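Long-range contacts in membrane-bound protease PH1510 (Pyrococcus horikoshii, PDB 6M4B), which cleaves proteins through its N-terminal protease domain, the part held in this chain, preferentially near hydrophobic or aromatic residues, degrading casein and the stomatin homolog PH1511 in vitro: residues Ile9-Ile15 with Ala39-Glu45; Ile68-Ile72 with Ser92-Ala96; Met56-Val60 with Tyr128-Tyr132; Arg29-Ile33 with Tyr207-Ser211. The protein carries 1 engineered substitution. All coordinates share one frame; numbering follows the deposited sequence.

Contact 1. Residues Ile9-Ile15 with Ala39-Glu45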
loop_
_atom_site.group_PDB
_atom_site.type_symbol
_atom_site.label_atom_id
_atom_site.label_comp_id
_atom_site.label_asym_id
_atom_site.label_seq_id
_atom_site.Cartn_x
_atom_site.Cartn_y
_atom_site.Cartn_z
ATOM N N ILE A 9 6.493 -24.793 -12.901
ATOM C CA ILE A 9 7.211 -24.897 -11.650
ATOM C C ILE A 9 6.502 -24.108 -10.531
ATOM O O ILE A 9 6.174 -22.926 -10.704
ATOM C CB ILE A 9 8.645 -24.366 -11.831
ATOM C CG1 ILE A 9 9.412 -25.327 -12.749
ATOM C CG2 ILE A 9 9.356 -24.258 -10.496
ATOM C CD1 ILE A 9 10.672 -24.751 -13.364
ATOM N N VAL A 10 6.347 -24.747 -9.378
ATOM C CA VAL A 10 5.961 -24.060 -8.170
ATOM C C VAL A 10 7.103 -24.125 -7.156
ATOM O O VAL A 10 7.553 -25.203 -6.777
ATOM C CB VAL A 10 4.663 -24.630 -7.565
ATOM C CG1 VAL A 10 4.327 -23.950 -6.237
ATOM C CG2 VAL A 10 3.512 -24.387 -8.540
ATOM N N TYR A 11 7.544 -22.957 -6.711
ATOM C CA TYR A 11 8.526 -22.889 -5.631
ATOM C C TYR A 11 7.825 -22.875 -4.291
ATOM O O TYR A 11 6.667 -22.461 -4.189
ATOM C CB TYR A 11 9.428 -21.692 -5.797
ATOM C CG TYR A 11 10.437 -21.883 -6.927
ATOM C CD1 TYR A 11 11.594 -22.644 -6.728
ATOM C CD2 TYR A 11 10.234 -21.316 -8.177
ATOM C CE1 TYR A 11 12.520 -22.804 -7.731
ATOM C CE2 TYR A 11 11.161 -21.469 -9.195
ATOM C CZ TYR A 11 12.300 -22.212 -8.967
ATOM O OH TYR A 11 13.211 -22.375 -9.971
ATOM N N VAL A 12 8.516 -23.387 -3.284
ATOM C CA VAL A 12 8.049 -23.421 -1.905
ATOM C C VAL A 12 9.204 -22.876 -1.052
ATOM O O VAL A 12 10.322 -23.352 -1.194
ATOM C CB VAL A 12 7.677 -24.843 -1.451
ATOM C CG1 VAL A 12 7.236 -24.878 -0.012
ATOM C CG2 VAL A 12 6.551 -25.412 -2.309
ATOM N N ALA A 13 8.938 -21.890 -0.194
ATOM C CA ALA A 13 9.906 -21.463 0.790
ATOM C C ALA A 13 9.264 -21.394 2.147
ATOM O O ALA A 13 8.044 -21.464 2.281
ATOM C CB ALA A 13 10.496 -20.137 0.405
ATOM N N GLN A 14 10.093 -21.286 3.158
ATOM C CA GLN A 14 9.642 -21.279 4.534
ATOM C C GLN A 14 10.089 -19.961 5.122
ATOM O O GLN A 14 11.244 -19.555 4.916
ATOM C CB GLN A 14 10.279 -22.379 5.331
ATOM C CG GLN A 14 9.937 -23.788 4.908
ATOM C CD GLN A 14 10.373 -24.811 5.931
ATOM O OE1 GLN A 14 9.609 -25.175 6.824
ATOM N NE2 GLN A 14 11.610 -25.270 5.815
ATOM N N ILE A 15 9.179 -19.295 5.828
ATOM C CA ILE A 15 9.513 -18.120 6.624
ATOM C C ILE A 15 8.903 -18.288 8.012
ATOM O O ILE A 15 7.675 -18.477 8.167
ATOM C CB ILE A 15 9.126 -16.813 5.892
ATOM C CG1 ILE A 15 10.082 -16.614 4.710
ATOM C CG2 ILE A 15 9.232 -15.595 6.815
ATOM C CD1 ILE A 15 9.668 -15.578 3.725
ATOM N N ALA A 39 8.208 -18.985 -12.693
ATOM C CA ALA A 39 7.371 -19.933 -11.955
ATOM C C ALA A 39 5.881 -19.624 -12.123
ATOM O O ALA A 39 5.479 -18.468 -12.330
ATOM C CB ALA A 39 7.738 -19.949 -10.492
ATOM N N GLU A 40 5.087 -20.679 -12.026
ATOM C CA GLU A 40 3.644 -20.609 -12.016
ATOM C C GLU A 40 3.132 -19.906 -10.745
ATOM O O GLU A 40 2.075 -19.314 -10.760
ATOM C CB GLU A 40 3.088 -22.038 -12.101
ATOM C CG GLU A 40 1.576 -22.205 -11.982
ATOM C CD GLU A 40 0.821 -21.543 -13.088
ATOM O OE1 GLU A 40 -0.402 -21.331 -12.944
ATOM O OE2 GLU A 40 1.457 -21.190 -14.099
ATOM N N ALA A 41 3.862 -20.070 -9.647
ATOM C CA ALA A 41 3.488 -19.549 -8.315
ATOM C C ALA A 41 4.620 -19.828 -7.351
ATOM O O ALA A 41 5.406 -20.766 -7.572
ATOM C CB ALA A 41 2.193 -20.181 -7.777
ATOM N N ILE A 42 4.675 -19.044 -6.273
ATOM C CA ILE A 42 5.540 -19.370 -5.142
ATOM C C ILE A 42 4.663 -19.516 -3.905
ATOM O O ILE A 42 3.797 -18.684 -3.656
ATOM C CB ILE A 42 6.664 -18.338 -4.945
ATOM C CG1 ILE A 42 7.581 -18.781 -3.788
ATOM C CG2 ILE A 42 6.141 -16.933 -4.732
ATOM C CD1 ILE A 42 8.758 -17.863 -3.600
ATOM N N ILE A 43 4.858 -20.602 -3.172
ATOM C CA ILE A 43 4.168 -20.870 -1.925
ATOM C C ILE A 43 5.143 -20.543 -0.794
ATOM O O ILE A 43 6.288 -20.974 -0.793
ATOM C CB ILE A 43 3.739 -22.325 -1.778
ATOM C CG1 ILE A 43 2.694 -22.674 -2.863
ATOM C CG2 ILE A 43 3.143 -22.568 -0.380
ATOM C CD1 ILE A 43 2.492 -24.171 -3.054
ATOM N N ILE A 44 4.681 -19.735 0.145
ATOM C CA ILE A 44 5.467 -19.370 1.284
ATOM C C ILE A 44 4.773 -19.923 2.483
ATOM O O ILE A 44 3.671 -19.513 2.800
ATOM C CB ILE A 44 5.693 -17.869 1.328
ATOM C CG1 ILE A 44 6.626 -17.531 0.167
ATOM C CG2 ILE A 44 6.269 -17.466 2.680
ATOM C CD1 ILE A 44 6.831 -16.074 -0.053
ATOM N N GLU A 45 5.446 -20.888 3.119
ATOM C CA GLU A 45 4.975 -21.532 4.337
ATOM C C GLU A 45 5.328 -20.608 5.506
ATOM O O GLU A 45 6.502 -20.385 5.789
ATOM C CB GLU A 45 5.623 -22.899 4.518
ATOM C CG GLU A 45 5.080 -23.943 3.545
ATOM C CD GLU A 45 5.859 -25.265 3.563
ATOM O OE1 GLU A 45 6.921 -25.324 4.217
ATOM O OE2 GLU A 45 5.421 -26.237 2.908
#

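Contact 2. Residues Ile68-Ile72 with Ser92-Ala96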
loop_
_atom_site.group_PDB
_atom_site.type_symbol
_atom_site.label_atom_id
_atom_site.label_comp_id
_atom_site.label_asym_id
_atom_site.label_seq_id
_atom_site.Cartn_x
_atom_site.Cartn_y
_atom_site.Cartn_z
ATOM N N ILE A 68 4.556 -12.989 -10.299
ATOM C CA ILE A 68 3.918 -14.291 -10.203
ATOM C C ILE A 68 3.042 -14.374 -8.964
ATOM O O ILE A 68 3.276 -13.668 -7.987
ATOM C CB ILE A 68 4.950 -15.434 -10.172
ATOM C CG1 ILE A 68 5.765 -15.390 -8.902
ATOM C CG2 ILE A 68 5.859 -15.350 -11.409
ATOM C CD1 ILE A 68 6.696 -16.562 -8.770
ATOM N N PRO A 69 2.032 -15.248 -8.998
ATOM C CA PRO A 69 1.227 -15.439 -7.791
ATOM C C PRO A 69 2.053 -15.895 -6.568
ATOM O O PRO A 69 2.861 -16.776 -6.674
ATOM C CB PRO A 69 0.226 -16.525 -8.219
ATOM C CG PRO A 69 0.169 -16.441 -9.724
ATOM C CD PRO A 69 1.518 -16.023 -10.159
ATOM N N VAL A 70 1.836 -15.238 -5.437
ATOM C CA VAL A 70 2.322 -15.606 -4.114
ATOM C C VAL A 70 1.182 -16.182 -3.246
ATOM O O VAL A 70 0.153 -15.509 -2.972
ATOM C CB VAL A 70 2.891 -14.384 -3.369
ATOM C CG1 VAL A 70 3.564 -14.814 -2.054
ATOM C CG2 VAL A 70 3.864 -13.657 -4.260
ATOM N N ILE A 71 1.369 -17.398 -2.786
ATOM C CA ILE A 71 0.402 -18.103 -1.963
ATOM C C ILE A 71 1.007 -18.108 -0.562
ATOM O O ILE A 71 2.130 -18.565 -0.376
ATOM C CB ILE A 71 0.144 -19.520 -2.487
ATOM C CG1 ILE A 71 -0.449 -19.425 -3.896
ATOM C CG2 ILE A 71 -0.815 -20.255 -1.564
ATOM C CD1 ILE A 71 -0.609 -20.745 -4.598
ATOM N N ILE A 72 0.248 -17.617 0.414
ATOM C CA ILE A 72 0.678 -17.645 1.788
ATOM C C ILE A 72 -0.000 -18.855 2.418
ATOM O O ILE A 72 -1.217 -18.975 2.371
ATOM C CB ILE A 72 0.335 -16.325 2.532
ATOM C CG1 ILE A 72 1.084 -15.136 1.895
ATOM C CG2 ILE A 72 0.687 -16.448 3.986
ATOM C CD1 ILE A 72 2.580 -15.172 1.974
ATOM N N SER A 92 -2.004 -11.181 -0.124
ATOM C CA SER A 92 -1.460 -12.169 -1.041
ATOM C C SER A 92 -2.527 -12.683 -1.987
ATOM O O SER A 92 -3.736 -12.477 -1.794
ATOM C CB SER A 92 -0.841 -13.335 -0.246
ATOM O OG SER A 92 -1.837 -14.286 0.136
ATOM N N HIS A 93 -2.056 -13.363 -3.026
ATOM C CA HIS A 93 -2.905 -13.845 -4.104
ATOM C C HIS A 93 -3.852 -14.953 -3.702
ATOM O O HIS A 93 -4.883 -15.129 -4.323
ATOM C CB HIS A 93 -2.022 -14.283 -5.266
ATOM C CG HIS A 93 -1.236 -13.170 -5.853
ATOM N ND1 HIS A 93 0.002 -12.805 -5.380
ATOM C CD2 HIS A 93 -1.513 -12.320 -6.877
ATOM C CE1 HIS A 93 0.458 -11.776 -6.079
ATOM N NE2 HIS A 93 -0.450 -11.461 -6.986
ATOM N N LEU A 94 -3.449 -15.740 -2.702
ATOM C CA LEU A 94 -4.219 -16.860 -2.227
ATOM C C LEU A 94 -3.728 -17.231 -0.825
ATOM O O LEU A 94 -2.531 -17.181 -0.573
ATOM C CB LEU A 94 -4.041 -18.068 -3.155
ATOM C CG LEU A 94 -5.169 -19.112 -3.106
ATOM C CD1 LEU A 94 -6.323 -18.567 -3.886
ATOM C CD2 LEU A 94 -4.785 -20.457 -3.726
ATOM N N ILE A 95 -4.643 -17.577 0.075
ATOM C CA ILE A 95 -4.261 -17.970 1.402
ATOM C C ILE A 95 -4.736 -19.379 1.598
ATOM O O ILE A 95 -5.904 -19.674 1.356
ATOM C CB ILE A 95 -4.891 -17.078 2.513
ATOM C CG1 ILE A 95 -4.562 -15.587 2.303
ATOM C CG2 ILE A 95 -4.365 -17.502 3.865
ATOM C CD1 ILE A 95 -5.518 -14.665 3.052
ATOM N N ALA A 96 -3.841 -20.197 2.110
ATOM C CA ALA A 96 -4.157 -21.543 2.554
ATOM C C ALA A 96 -3.726 -21.708 4.010
ATOM O O ALA A 96 -2.686 -21.165 4.429
ATOM C CB ALA A 96 -3.430 -22.548 1.685
#

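Contact 3. Residues Met56-Val60 with Tyr128-Tyr132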
loop_
_atom_site.group_PDB
_atom_site.type_symbol
_atom_site.label_atom_id
_atom_site.label_comp_id
_atom_site.label_asym_id
_atom_site.label_seq_id
_atom_site.Cartn_x
_atom_site.Cartn_y
_atom_site.Cartn_z
ATOM N N MET A 56 6.433 -5.395 7.467
ATOM C CA MET A 56 5.172 -5.960 6.959
ATOM C C MET A 56 4.666 -5.222 5.719
ATOM O O MET A 56 4.361 -5.851 4.719
ATOM C CB MET A 56 4.139 -5.987 8.066
ATOM C CG MET A 56 2.738 -6.367 7.647
ATOM S SD MET A 56 1.744 -4.964 7.072
ATOM C CE MET A 56 1.345 -4.283 8.684
ATOM N N MET A 57 4.666 -3.886 5.758
ATOM C CA MET A 57 4.180 -3.079 4.641
ATOM C C MET A 57 5.015 -3.234 3.405
ATOM O O MET A 57 4.446 -3.365 2.346
ATOM C CB MET A 57 3.994 -1.595 5.030
ATOM C CG MET A 57 2.725 -1.391 5.859
ATOM S SD MET A 57 2.475 0.313 6.269
ATOM C CE MET A 57 1.621 0.229 7.807
ATOM N N ASN A 58 6.340 -3.288 3.540
ATOM C CA ASN A 58 7.210 -3.550 2.391
ATOM C C ASN A 58 7.046 -4.980 1.884
ATOM O O ASN A 58 7.055 -5.187 0.668
ATOM C CB ASN A 58 8.702 -3.303 2.712
ATOM C CG ASN A 58 8.985 -1.866 3.155
ATOM O OD1 ASN A 58 8.443 -0.911 2.606
ATOM N ND2 ASN A 58 9.845 -1.718 4.152
ATOM N N ILE A 59 6.821 -5.947 2.799
ATOM C CA ILE A 59 6.537 -7.309 2.351
ATOM C C ILE A 59 5.218 -7.318 1.579
ATOM O O ILE A 59 5.145 -7.805 0.447
ATOM C CB ILE A 59 6.480 -8.310 3.502
ATOM C CG1 ILE A 59 7.863 -8.427 4.134
ATOM C CG2 ILE A 59 5.989 -9.676 2.980
ATOM C CD1 ILE A 59 7.886 -9.240 5.427
ATOM N N VAL A 60 4.178 -6.759 2.172
ATOM C CA VAL A 60 2.881 -6.702 1.463
ATOM C C VAL A 60 3.033 -6.100 0.062
ATOM O O VAL A 60 2.500 -6.623 -0.926
ATOM C CB VAL A 60 1.826 -5.929 2.259
ATOM C CG1 VAL A 60 0.641 -5.562 1.390
ATOM C CG2 VAL A 60 1.372 -6.760 3.452
ATOM N N TYR A 128 -5.757 3.958 11.501
ATOM C CA TYR A 128 -4.910 3.831 10.358
ATOM C C TYR A 128 -4.724 2.341 9.941
ATOM O O TYR A 128 -4.845 1.997 8.764
ATOM C CB TYR A 128 -3.578 4.498 10.652
ATOM C CG TYR A 128 -2.595 4.338 9.554
ATOM C CD1 TYR A 128 -1.782 3.193 9.495
ATOM C CD2 TYR A 128 -2.469 5.275 8.570
ATOM C CE1 TYR A 128 -0.913 3.004 8.449
ATOM C CE2 TYR A 128 -1.570 5.102 7.506
ATOM C CZ TYR A 128 -0.811 3.970 7.448
ATOM O OH TYR A 128 0.121 3.816 6.450
ATOM N N PHE A 129 -4.464 1.501 10.924
ATOM C CA PHE A 129 -4.299 0.082 10.723
ATOM C C PHE A 129 -5.571 -0.599 10.327
ATOM O O PHE A 129 -5.543 -1.459 9.437
ATOM C CB PHE A 129 -3.613 -0.605 11.924
ATOM C CG PHE A 129 -2.129 -0.470 11.887
ATOM C CD1 PHE A 129 -1.403 -1.123 10.890
ATOM C CD2 PHE A 129 -1.466 0.451 12.693
ATOM C CE1 PHE A 129 -0.029 -0.933 10.770
ATOM C CE2 PHE A 129 -0.094 0.652 12.571
ATOM C CZ PHE A 129 0.624 -0.044 11.614
ATOM N N ILE A 130 -6.681 -0.147 10.885
ATOM C CA ILE A 130 -7.995 -0.617 10.469
ATOM C C ILE A 130 -8.240 -0.257 9.007
ATOM O O ILE A 130 -8.627 -1.126 8.228
ATOM C CB ILE A 130 -9.123 -0.058 11.342
ATOM C CG1 ILE A 130 -9.032 -0.652 12.761
ATOM C CG2 ILE A 130 -10.477 -0.361 10.751
ATOM C CD1 ILE A 130 -9.945 0.009 13.795
ATOM N N ALA A 131 -7.988 0.987 8.609
ATOM C CA ALA A 131 -8.153 1.333 7.209
ATOM C C ALA A 131 -7.238 0.453 6.322
ATOM O O ALA A 131 -7.681 -0.018 5.270
ATOM C CB ALA A 131 -7.876 2.800 6.971
ATOM N N TYR A 132 -6.002 0.200 6.753
ATOM C CA TYR A 132 -5.075 -0.592 5.933
ATOM C C TYR A 132 -5.503 -2.084 5.796
ATOM O O TYR A 132 -5.598 -2.612 4.672
ATOM C CB TYR A 132 -3.700 -0.493 6.482
ATOM C CG TYR A 132 -2.648 -1.183 5.705
ATOM C CD1 TYR A 132 -2.291 -0.738 4.444
ATOM C CD2 TYR A 132 -1.953 -2.266 6.244
ATOM C CE1 TYR A 132 -1.317 -1.360 3.703
ATOM C CE2 TYR A 132 -0.933 -2.871 5.536
ATOM C CZ TYR A 132 -0.633 -2.456 4.276
ATOM O OH TYR A 132 0.370 -3.074 3.589
#

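Contact 4. Residues Arg29-Ile33 with Tyr207-Ser211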
loop_
_atom_site.group_PDB
_atom_site.type_symbol
_atom_site.label_atom_id
_atom_site.label_comp_id
_atom_site.label_asym_id
_atom_site.label_seq_id
_atom_site.Cartn_x
_atom_site.Cartn_y
_atom_site.Cartn_z
ATOM N N ARG A 29 14.088 -12.098 -1.827
ATOM C CA ARG A 29 14.994 -13.037 -2.504
ATOM C C ARG A 29 14.193 -14.194 -3.095
ATOM O O ARG A 29 14.305 -14.457 -4.298
ATOM C CB ARG A 29 16.090 -13.549 -1.539
ATOM C CG ARG A 29 17.119 -14.503 -2.151
ATOM C CD ARG A 29 18.233 -14.914 -1.132
ATOM N NE ARG A 29 18.823 -16.214 -1.507
ATOM C CZ ARG A 29 18.360 -17.421 -1.150
ATOM N NH1 ARG A 29 18.999 -18.514 -1.565
ATOM N NH2 ARG A 29 17.273 -17.559 -0.391
ATOM N N TYR A 30 13.370 -14.841 -2.258
ATOM C CA TYR A 30 12.566 -15.991 -2.688
ATOM C C TYR A 30 11.621 -15.636 -3.862
ATOM O O TYR A 30 11.487 -16.372 -4.835
ATOM C CB TYR A 30 11.729 -16.529 -1.528
ATOM C CG TYR A 30 12.485 -17.205 -0.403
ATOM C CD1 TYR A 30 13.510 -18.115 -0.660
ATOM C CD2 TYR A 30 12.136 -16.980 0.934
ATOM C CE1 TYR A 30 14.182 -18.761 0.380
ATOM C CE2 TYR A 30 12.796 -17.621 1.980
ATOM C CZ TYR A 30 13.831 -18.511 1.697
ATOM O OH TYR A 30 14.503 -19.162 2.720
ATOM N N ILE A 31 10.963 -14.496 -3.775
ATOM C CA ILE A 31 10.038 -14.099 -4.840
ATOM C C ILE A 31 10.824 -13.750 -6.101
ATOM O O ILE A 31 10.400 -14.076 -7.211
ATOM C CB ILE A 31 9.114 -12.937 -4.384
ATOM C CG1 ILE A 31 8.208 -13.393 -3.246
ATOM C CG2 ILE A 31 8.256 -12.426 -5.534
ATOM C CD1 ILE A 31 7.514 -12.276 -2.487
ATOM N N THR A 32 11.967 -13.076 -5.948
ATOM C CA THR A 32 12.764 -12.685 -7.138
ATOM C C THR A 32 13.220 -13.929 -7.904
ATOM O O THR A 32 13.055 -14.028 -9.137
ATOM C CB THR A 32 13.992 -11.799 -6.785
ATOM O OG1 THR A 32 13.552 -10.659 -6.039
ATOM C CG2 THR A 32 14.654 -11.305 -8.054
ATOM N N ILE A 33 13.714 -14.903 -7.165
ATOM C CA ILE A 33 14.119 -16.173 -7.770
ATOM C C ILE A 33 12.975 -16.782 -8.581
ATOM O O ILE A 33 13.118 -17.054 -9.764
ATOM C CB ILE A 33 14.626 -17.170 -6.706
ATOM C CG1 ILE A 33 15.972 -16.699 -6.161
ATOM C CG2 ILE A 33 14.786 -18.561 -7.320
ATOM C CD1 ILE A 33 16.431 -17.413 -4.897
ATOM N N TYR A 207 11.907 -26.742 -3.770
ATOM C CA TYR A 207 12.067 -26.089 -2.465
ATOM C C TYR A 207 13.206 -25.097 -2.548
ATOM O O TYR A 207 14.217 -25.390 -3.112
ATOM C CB TYR A 207 12.208 -27.123 -1.319
ATOM C CG TYR A 207 10.891 -27.824 -1.031
ATOM C CD1 TYR A 207 10.433 -28.827 -1.857
ATOM C CD2 TYR A 207 10.055 -27.430 0.047
ATOM C CE1 TYR A 207 9.192 -29.452 -1.639
ATOM C CE2 TYR A 207 8.816 -28.064 0.287
ATOM C CZ TYR A 207 8.379 -29.063 -0.570
ATOM O OH TYR A 207 7.170 -29.747 -0.421
ATOM N N LEU A 208 12.994 -23.887 -2.057
ATOM C CA LEU A 208 14.055 -22.907 -1.972
ATOM C C LEU A 208 14.526 -22.918 -0.556
ATOM O O LEU A 208 13.707 -22.952 0.386
ATOM C CB LEU A 208 13.569 -21.501 -2.319
ATOM C CG LEU A 208 13.136 -21.340 -3.763
ATOM C CD1 LEU A 208 12.498 -19.989 -3.924
ATOM C CD2 LEU A 208 14.313 -21.505 -4.719
ATOM N N ALA A 209 15.848 -22.883 -0.403
ATOM C CA ALA A 209 16.479 -22.985 0.906
ATOM C C ALA A 209 17.061 -21.606 1.311
ATOM O O ALA A 209 17.415 -20.788 0.453
ATOM C CB ALA A 209 17.551 -24.089 0.892
ATOM N N PRO A 210 17.133 -21.337 2.625
ATOM C CA PRO A 210 17.766 -20.089 3.093
ATOM C C PRO A 210 19.265 -20.093 2.805
ATOM O O PRO A 210 19.903 -21.117 3.015
ATOM C CB PRO A 210 17.436 -20.057 4.596
ATOM C CG PRO A 210 17.046 -21.451 4.972
ATOM C CD PRO A 210 16.618 -22.178 3.727
ATOM N N SER A 211 19.810 -18.977 2.306
ATOM C CA SER A 211 21.232 -18.899 1.901
ATOM C C SER A 211 22.281 -19.271 2.983
ATOM O O SER A 211 22.383 -18.650 4.041
ATOM C CB SER A 211 21.522 -17.510 1.333
ATOM O OG SER A 211 22.861 -17.419 0.905
HETATM O O HOH W 1 13.219 -21.590 2.809
#

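Contact 1. Residues Ile9-Ile15 with Ala39-Glu45
A beta-alpha-beta unit of the ClpP/crotonase-type domain pairs Ile9-Ile15 with Ala39-Glu45 as adjacent parallel strands joined in sequence through helix 21-36. The two short strand axes approach to 4.6 Å and diverge by 20°. Pairing starts with Glu40 N on Ile9 O and then alternates as a parallel sheet demands. Tyr11 gives its N-H to Ala41 O and accepts a nearly straight bond from Ile43, N to Tyr11 O 2.8 Å. Ala13 repeats this between Ile43 and Glu45, and Ile15 N ends the series on Glu45 O at 2.9 Å. A CA-H...O contact lies among these bonds, Val12 CA being 3.2 Å from Ile43 O.

On one face, Val10 turns CG1 opposite its backbone N (chi1 176°), which carries this methyl to 3.7 Å from CD1 of Ile43. Val12 uses the same branch, and its CG1 lies 3.7 Å from Glu45 OE2, a methyl against a carboxylate. The other oxygen, Glu45 OE1, approaches Gln14 CG to 3.5 Å; the amide and carboxylate planes stand 85° apart, so the flat ends do not lie alongside each other. On the other face, Ala39 CB meets the Tyr11 ring at its edge, 3.7 Å from CD2, while Tyr11 CB rests on Ile42 CG1.

Tyr30 and Phe27 of helix 21-36 pack on Ala13 and Ile44 respectively, whereas Ile175 of helix 175-182 covers Val12 and Ile43. Strand 204-207 continues the sheet beyond 9-16, and strand 70-74 does so beyond 41-47.

Contact 2. Residues Ile68-Ile72 with Ser92-Ala96
With chi1 at -63°, His93 holds CG beside its own backbone N and opposite its carbonyl carbon, which swings the imidazole back along Ile68-Ile72 until one face lies against Pro69 CA. That CA sits 3.9 Å from the ring centroid of His93 and 17° off the normal, a CH-pi contact. On the same residue, His93 N makes a weak hydrogen bond to Val70 O, and NE2 reaches Pro190 O, also weakly. An alanine at His93 would strip away the ring over Pro69 and is likely to leave Pro190 O without its weak donor.

These residues belong to the central parallel sheet, in which strands 70-74 and 94-97 are neighbours with short axes 29° apart; the chain between them runs through strand 80-82 and helix 84-90, which directly follows the engineered Ala83 at the nucleophile position. Regular pairing sets in past His93: Ile72 N bonds to Leu94 O at 3.0 Å, and Ala96 N to Ile72 O at 2.9 Å.

Ile71 and Leu94 run alongside one another in the same sense, Ile71 CG1 3.9 Å from Leu94 CB. Ile72, on the other face, packs CG1 tightly against CB of Ser92, just before the strand, at 3.4 Å, closer than usual for two carbons. The Ser92 hydroxyl hydrogen-bonds Ala89 O near the C-terminal end of helix 84-90, and Ala89 also packs on Ile72.

Contact 3. Residues Met56-Val60 with Tyr128-Tyr132
The Tyr132 ring meets Met56 at its edge and Met57 over a face, and both meetings are Met-aromatic contacts. Met57 SD stands 4.8 Å from the ring centroid of Tyr132, only 17° off the normal and so above the face at a distance. Met56, bent at both chi2 and chi3, instead brings SD to the ring edge, 3.7 Å from Tyr132 CE2. Tyr132 is thrown straight across the interface because CG is anti to the backbone N (chi1 -177°); its hydroxyl meets Val60 head-on, OH to CG1 3.3 Å. Such long side chains are needed, since the two helix axes are 14.1 Å apart, though only 15° from parallel. Replacing Tyr132 by alanine would remove this bridge and would probably open a gap between the helices, leaving both sulfurs without their ring.

Extended beyond CG, Met57 pushes CE into the ring plane of Tyr128, 3.8 Å from CE1, and to 3.6 Å from Phe129 CE1. Phe129 lies about 4 Å from the side chains of Ala53 and Pro108, both substrate-binding residues.

Helix 123-139 carries the active-site Lys124 in its first turn. Tyr87 of helix 84-90 packs on Met56 and Phe129, and Ile151 of helix 144-152 on Phe129, while Glu139 of the second subunit packs on Tyr128 and Tyr132.

Contact 4. Residues Arg29-Ile33 with Tyr207-Ser211
Arg29 reaches Ala209 through polar contacts, and these are weak. Stretched out as far as NE, with CG anti to the backbone N (chi1 -178°), it turns an edge of its guanidinium to the carbonyl of Ala209. Two weak hydrogen bonds fork onto that one oxygen, NH1 to Ala209 O at 3.4 Å and NH2 to Ala209 O at 3.3 Å. Ile33 CD1 lies over one face of the guanidinium and CB of the poorly ordered Ser211 over the opposite one.

A water adds a bridged link. It lies 2.7 Å from Tyr30 OH and donates to Leu208 O at 2.8 Å, tying the phenol to the backbone of the tail.

Van der Waals contacts complete the surface patch. Leu208 CB rests 3.8 Å from Tyr30 CD1, the two side chains passing in opposite senses, and Leu208 CD2 meets Ile33 CG2 at 4.0 Å. At the far end of the phenol, Tyr30 OH touches Pro210 CA at 3.4 Å.

The tail, which follows strand 204-207, is thereby laid along helix 21-36. Leu208 still bonds through its backbone to Val12 of strand 9-16, Tyr30 also packs on Ile15 of that strand, and Ile31 packs on Arg62 and Ile63 of helix 53-64.

Contacts 1 and 2 are consecutive steps across one parallel sheet, centres about 9 Å apart, joined where Ile44 N lies 2.9 Å from Ile71 O and Ile42 O lies 2.9 Å from Ile71 N, both probable hydrogen bonds. Contact 4, also about 9 Å from contact 1 between centres, extends the other side: Tyr11 CD1 packs 3.6 Å from Leu208 CD2, and Ile42 CD1 packs on Tyr30 O at 3.3 Å. Contact 3 stands apart, its centre about 23 Å from that of contact 1 and about 17 Å from that of contact 2. It lies nearest the substrate-binding residues, whereas Ile15 in contact 1 is about 10 Å from Gly50 and Ile95 in contact 2 about 11 Å from Cys106, measured between side chains.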